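Local atomic coordinates of mbGIPC protein (Monosiga brevicollis, PDB entry 6X1X), a protein that probably binds the C-terminal tails of partner proteins through its PDZ domain, the part of this choanoflagellate GIPC-family protein described here. Residues K7-I12 with F82-V87; G19-D24 with F31-R36. One frame throughout, in Å; residues are numbered along the deposited sequence. Where two conformers were deposited one is given.

Contact 1 of 2, residues K7-I12 with F82-V87; sequences KTVKVI and FTMICV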
loop_
_atom_site.group_PDB
_atom_site.type_symbol
_atom_site.label_atom_id
_atom_site.label_comp_id
_atom_site.label_asym_id
_atom_site.label_seq_id
_atom_site.Cartn_x
_atom_site.Cartn_y
_atom_site.Cartn_z
ATOM N N LYS A 7 3.851 7.158 6.270
ATOM C CA LYS A 7 2.459 7.212 6.698
ATOM C C LYS A 7 2.016 5.847 7.200
ATOM O O LYS A 7 2.315 4.824 6.577
ATOM C CB LYS A 7 1.536 7.569 5.529
ATOM C CG LYS A 7 1.853 8.879 4.852
ATOM C CD LYS A 7 0.890 9.147 3.720
ATOM C CE LYS A 7 1.060 8.163 2.572
ATOM N NZ LYS A 7 0.305 8.666 1.406
ATOM N N THR A 8 1.263 5.841 8.299
ATOM C CA THR A 8 0.687 4.619 8.845
ATOM C C THR A 8 -0.759 4.501 8.385
ATOM O O THR A 8 -1.570 5.407 8.612
ATOM C CB THR A 8 0.749 4.620 10.370
ATOM O OG1 THR A 8 2.117 4.589 10.787
ATOM C CG2 THR A 8 0.027 3.395 10.924
ATOM N N VAL A 9 -1.080 3.377 7.761
ATOM C CA VAL A 9 -2.407 3.097 7.236
ATOM C C VAL A 9 -2.948 1.922 8.043
ATOM O O VAL A 9 -2.295 0.878 8.131
ATOM C CB VAL A 9 -2.325 2.754 5.740
ATOM C CG1 VAL A 9 -3.658 2.376 5.204
ATOM C CG2 VAL A 9 -1.765 3.937 4.960
ATOM N N LYS A 10 -4.112 2.092 8.669
ATOM C CA LYS A 10 -4.750 1.023 9.433
ATOM C C LYS A 10 -6.126 0.784 8.843
ATOM O O LYS A 10 -6.963 1.692 8.842
ATOM C CB LYS A 10 -4.860 1.366 10.918
ATOM C CG LYS A 10 -5.335 0.201 11.758
ATOM C CD LYS A 10 -4.898 0.336 13.211
ATOM C CE LYS A 10 -6.080 0.605 14.125
ATOM N NZ LYS A 10 -5.729 0.443 15.571
ATOM N N VAL A 11 -6.361 -0.445 8.377
ATOM C CA VAL A 11 -7.420 -0.768 7.427
ATOM C C VAL A 11 -8.112 -2.034 7.896
ATOM O O VAL A 11 -7.459 -2.963 8.377
ATOM C CB VAL A 11 -6.832 -1.004 6.015
ATOM C CG1 VAL A 11 -7.909 -1.387 5.036
ATOM C CG2 VAL A 11 -6.137 0.222 5.531
ATOM N N ILE A 12 -9.424 -2.097 7.725
ATOM C CA ILE A 12 -10.168 -3.334 7.936
ATOM C C ILE A 12 -10.386 -3.997 6.584
ATOM O O ILE A 12 -10.977 -3.402 5.676
ATOM C CB ILE A 12 -11.502 -3.077 8.646
ATOM C CG1 ILE A 12 -11.232 -2.569 10.062
ATOM C CG2 ILE A 12 -12.317 -4.346 8.680
ATOM C CD1 ILE A 12 -12.471 -2.401 10.900
ATOM N N PHE A 82 -5.429 -4.616 9.538
ATOM C CA PHE A 82 -4.003 -4.699 9.268
ATOM C C PHE A 82 -3.441 -3.293 9.212
ATOM O O PHE A 82 -4.172 -2.314 9.025
ATOM C CB PHE A 82 -3.677 -5.493 7.991
ATOM C CG PHE A 82 -4.108 -4.817 6.705
ATOM C CD1 PHE A 82 -5.409 -4.934 6.248
ATOM C CD2 PHE A 82 -3.197 -4.091 5.948
ATOM C CE1 PHE A 82 -5.796 -4.326 5.057
ATOM C CE2 PHE A 82 -3.579 -3.483 4.752
ATOM C CZ PHE A 82 -4.878 -3.600 4.313
ATOM N N THR A 83 -2.125 -3.203 9.375
ATOM C CA THR A 83 -1.410 -1.942 9.274
ATOM C C THR A 83 -0.413 -2.016 8.126
ATOM O O THR A 83 0.175 -3.066 7.857
ATOM C CB THR A 83 -0.714 -1.596 10.595
ATOM O OG1 THR A 83 -1.703 -1.374 11.606
ATOM C CG2 THR A 83 0.128 -0.336 10.466
ATOM N N MET A 84 -0.246 -0.896 7.431
ATOM C CA MET A 84 0.657 -0.814 6.300
ATOM C C MET A 84 1.367 0.521 6.402
ATOM O O MET A 84 0.721 1.550 6.631
ATOM C CB MET A 84 -0.146 -0.915 5.001
ATOM C CG MET A 84 0.685 -1.007 3.744
ATOM S SD MET A 84 -0.355 -1.494 2.358
ATOM C CE MET A 84 -1.545 -0.152 2.315
ATOM N N ILE A 85 2.687 0.505 6.296
ATOM C CA ILE A 85 3.472 1.728 6.272
ATOM C C ILE A 85 3.730 2.061 4.817
ATOM O O ILE A 85 4.316 1.256 4.080
ATOM C CB ILE A 85 4.790 1.570 7.044
ATOM C CG1 ILE A 85 4.517 1.116 8.477
ATOM C CG2 ILE A 85 5.556 2.879 7.031
ATOM C CD1 ILE A 85 3.691 2.088 9.284
ATOM N N CYS A 86 3.264 3.230 4.398
ATOM C CA CYS A 86 3.426 3.708 3.038
ATOM C C CYS A 86 4.345 4.919 3.051
ATOM O O CYS A 86 4.361 5.697 4.010
ATOM C CB CYS A 86 2.073 4.075 2.428
ATOM S SG CYS A 86 0.985 2.644 2.207
ATOM N N VAL A 87 5.135 5.061 1.992
ATOM C CA VAL A 87 6.074 6.169 1.860
ATOM C C VAL A 87 5.759 6.905 0.570
ATOM O O VAL A 87 5.709 6.297 -0.504
ATOM C CB VAL A 87 7.534 5.686 1.871
ATOM C CG1 VAL A 87 8.475 6.871 1.771
ATOM C CG2 VAL A 87 7.818 4.885 3.131
#
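V11 and F82 pair at one end of an antiparallel strand couple, K7 and C86 at the other, joining the first and last strands of the PDZ domain edge to edge. Backbone bonds come in reciprocal pairs at K7/C86, V9/M84 and V11/F82; K7 N reaches C86 O at 2.7 Å, and V11 N reaches F82 O at 3.0 Å. Between these pairs lie weaker CA-H...O contacts, such as T83 CA to V9 O at 3.2 Å.

The apolar contacts lie on the face of V9, V11, F82, M84 and C86, with K7 at its end. The V11 and F82 side chains run side by side: with CG of F82 between its own N and carbonyl carbon (chi1 68°), the ring lies beside V11, whose CB sits over its face, 4.0 Å from the centroid and 29° off the normal, a CH-pi contact. Beta-branched V9 suits this buried strand site and sets CG2 4.1 Å from C86 SG. An alanine at F82 would probably leave V11 without its CH-pi partner and open a gap beside I76, which the ring also touches. K7 NZ makes salt bridges with D51 and E88, two acids that would probably stabilise its positive charge.

The other face is more polar and open; there T8 OG1 lies 3.3 Å from I85 CD1. Backbone bonding thus sets the register, while valine, methionine and aromatic carbon with K7 at the margin on one face, and T8, K10, T83 and the partly exposed I85 on the other, make the strand pair broadly amphipathic.

Contact 2 of 2, residues G19-D24 with F31-R36; sequences GLTISD and FIKKIR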
loop_
_atom_site.group_PDB
_atom_site.type_symbol
_atom_site.label_atom_id
_atom_site.label_comp_id
_atom_site.label_asym_id
_atom_site.label_seq_id
_atom_site.Cartn_x
_atom_site.Cartn_y
_atom_site.Cartn_z
ATOM N N GLY A 19 -8.720 -3.457 -3.613
ATOM C CA GLY A 19 -8.729 -2.448 -4.655
ATOM C C GLY A 19 -7.367 -1.959 -5.096
ATOM O O GLY A 19 -7.295 -0.974 -5.844
ATOM N N LEU A 20 -6.286 -2.610 -4.686
ATOM C CA LEU A 20 -4.945 -2.164 -5.032
ATOM C C LEU A 20 -4.419 -2.892 -6.257
ATOM O O LEU A 20 -4.583 -4.111 -6.385
ATOM C CB LEU A 20 -3.971 -2.460 -3.897
ATOM C CG LEU A 20 -4.192 -1.687 -2.609
ATOM C CD1 LEU A 20 -3.217 -2.163 -1.545
ATOM C CD2 LEU A 20 -4.060 -0.183 -2.839
ATOM N N THR A 21 -3.726 -2.156 -7.116
ATOM C CA THR A 21 -2.829 -2.740 -8.105
ATOM C C THR A 21 -1.418 -2.333 -7.718
ATOM O O THR A 21 -1.133 -1.136 -7.593
ATOM C CB THR A 21 -3.130 -2.212 -9.505
ATOM O OG1 THR A 21 -4.484 -2.519 -9.841
ATOM C CG2 THR A 21 -2.184 -2.825 -10.540
ATOM N N ILE A 22 -0.552 -3.308 -7.517
ATOM C CA ILE A 22 0.807 -3.006 -7.104
ATOM C C ILE A 22 1.785 -3.600 -8.091
ATOM O O ILE A 22 1.514 -4.605 -8.763
ATOM C CB ILE A 22 1.114 -3.448 -5.661
ATOM C CG1 ILE A 22 1.058 -4.958 -5.537
ATOM C CG2 ILE A 22 0.143 -2.787 -4.688
ATOM C CD1 ILE A 22 1.566 -5.453 -4.200
ATOM N N SER A 23 2.942 -2.960 -8.188
ATOM C CA SER A 23 4.001 -3.423 -9.062
ATOM C C SER A 23 5.340 -3.110 -8.408
ATOM O O SER A 23 5.404 -2.644 -7.268
ATOM C CB SER A 23 3.872 -2.811 -10.452
ATOM O OG SER A 23 4.768 -3.466 -11.323
ATOM N N ASP A 24 6.420 -3.408 -9.126
ATOM C CA ASP A 24 7.763 -3.034 -8.693
ATOM C C ASP A 24 8.630 -2.906 -9.936
ATOM O O ASP A 24 8.281 -3.424 -11.000
ATOM C CB ASP A 24 8.360 -4.011 -7.653
ATOM C CG ASP A 24 8.829 -5.323 -8.268
ATOM O OD1 ASP A 24 9.953 -5.348 -8.814
ATOM O OD2 ASP A 24 8.113 -6.337 -8.165
ATOM N N PHE A 31 5.191 -0.679 -5.177
ATOM C CA PHE A 31 4.455 0.575 -5.136
ATOM C C PHE A 31 3.041 0.387 -5.656
ATOM O O PHE A 31 2.716 -0.574 -6.357
ATOM C CB PHE A 31 5.168 1.690 -5.905
ATOM C CG PHE A 31 5.277 1.426 -7.370
ATOM C CD1 PHE A 31 6.335 0.696 -7.888
ATOM C CD2 PHE A 31 4.312 1.903 -8.233
ATOM C CE1 PHE A 31 6.423 0.452 -9.252
ATOM C CE2 PHE A 31 4.394 1.667 -9.590
ATOM C CZ PHE A 31 5.450 0.940 -10.096
ATOM N N ILE A 32 2.200 1.344 -5.287
ATOM C CA ILE A 32 0.789 1.323 -5.639
ATOM C C ILE A 32 0.643 1.976 -7.003
ATOM O O ILE A 32 0.876 3.178 -7.166
ATOM C CB ILE A 32 -0.062 2.026 -4.580
ATOM C CG1 ILE A 32 0.077 1.294 -3.251
ATOM C CG2 ILE A 32 -1.521 2.070 -5.009
ATOM C CD1 ILE A 32 -0.616 1.981 -2.095
ATOM N N LYS A 33 0.250 1.181 -7.985
ATOM C CA LYS A 33 0.081 1.650 -9.347
ATOM C C LYS A 33 -1.321 2.184 -9.591
ATOM O O LYS A 33 -1.490 3.167 -10.319
ATOM C CB LYS A 33 0.366 0.488 -10.300
ATOM C CG LYS A 33 0.528 0.869 -11.749
ATOM C CD LYS A 33 0.871 -0.363 -12.574
ATOM C CE LYS A 33 1.078 -0.013 -14.039
ATOM N NZ LYS A 33 2.261 0.873 -14.226
ATOM N N LYS A 34 -2.332 1.541 -9.005
ATOM C CA LYS A 34 -3.715 1.970 -9.155
ATOM C C LYS A 34 -4.457 1.688 -7.864
ATOM O O LYS A 34 -4.127 0.750 -7.131
ATOM C CB LYS A 34 -4.444 1.224 -10.284
ATOM C CG LYS A 34 -3.752 1.303 -11.641
ATOM C CD LYS A 34 -4.510 0.565 -12.733
ATOM C CE LYS A 34 -3.818 0.738 -14.081
ATOM N NZ LYS A 34 -4.592 0.117 -15.196
ATOM N N ILE A 35 -5.473 2.503 -7.606
ATOM C CA ILE A 35 -6.418 2.279 -6.524
ATOM C C ILE A 35 -7.803 2.348 -7.139
ATOM O O ILE A 35 -8.208 3.396 -7.653
ATOM C CB ILE A 35 -6.270 3.318 -5.402
ATOM C CG1 ILE A 35 -4.863 3.233 -4.796
ATOM C CG2 ILE A 35 -7.333 3.071 -4.334
ATOM C CD1 ILE A 35 -4.582 4.302 -3.743
ATOM N N ARG A 36 -8.523 1.235 -7.105
ATOM C CA ARG A 36 -9.796 1.147 -7.798
ATOM C C ARG A 36 -10.836 2.041 -7.134
ATOM O O ARG A 36 -10.935 2.110 -5.910
ATOM C CB ARG A 36 -10.268 -0.299 -7.776
ATOM C CG ARG A 36 -11.514 -0.565 -8.616
ATOM C CD ARG A 36 -11.870 -2.045 -8.665
ATOM N NE ARG A 36 -10.810 -2.867 -9.241
ATOM C CZ ARG A 36 -10.684 -3.130 -10.535
ATOM N NH1 ARG A 36 -11.530 -2.607 -11.420
ATOM N NH2 ARG A 36 -9.691 -3.906 -10.950
#
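L20 and I35 lie side by side in a beta hairpin of the PDZ fold, its strands 20-23 and 31-35 separated by a short loop. Their apolar face turns to the interior, where buried I32 meets V47 and I53, and I35 meets V49. L20 CD2 touches both I35 CG1 and I32 CG2, each at 4.0 Å, so one leucine methyl spans two isoleucines. I22 directs its CG1 branch between its own N and carbonyl carbon (chi1 65°), and its side chain reaches V69 and A70 of helix 66-75. In PDZ domains the groove between strand 20-23 and helix 66-75 takes the peptide, and L20 and I22 are probably part of its lining.

The opposite face looks to solvent. T21 and K34 run alongside each other with their CB atoms a close 3.8 Å apart, yet the exposed lysine tails of K33 and K34 lead away from the partner strand, where long charged chains can remain hydrated. F31 is only partly covered, its CE1 lying 3.8 Å from D24 CA; the D24 carboxylate is held by R65 and the backbone N of H66.

At the G19 end the backbone turns to a positive phi of 93°, where a CB would collide with the preceding carbonyl oxygen. Mid-hairpin, a classic beta bulge sets K33 and K34 together against T21, whose O accepts two N-H groups, K33 N at 2.7 Å and K34 N at 3.3 Å.

Contacts 1 and 2 lie on opposite sides of the chain's centre, their own centres 14 Å apart, and their nearest atoms, about 5 Å apart, do not touch. Shared neighbours connect them: M41 meets both M84 of contact 1 and L20 of contact 2, I53 meets M84 as well as I22 and I32, and D51 pairs with K7 while its backbone bonds to I32. Contact 2 carries the strand that, as in other PDZ domains, probably borders the peptide groove beside helix 66-75. Contact 1 joins strand 81-87 to strand 6-12, an outermost strand of the four-stranded sheet; the glycerol about 4 Å from the V11 side chain probably came from the crystallisation liquor.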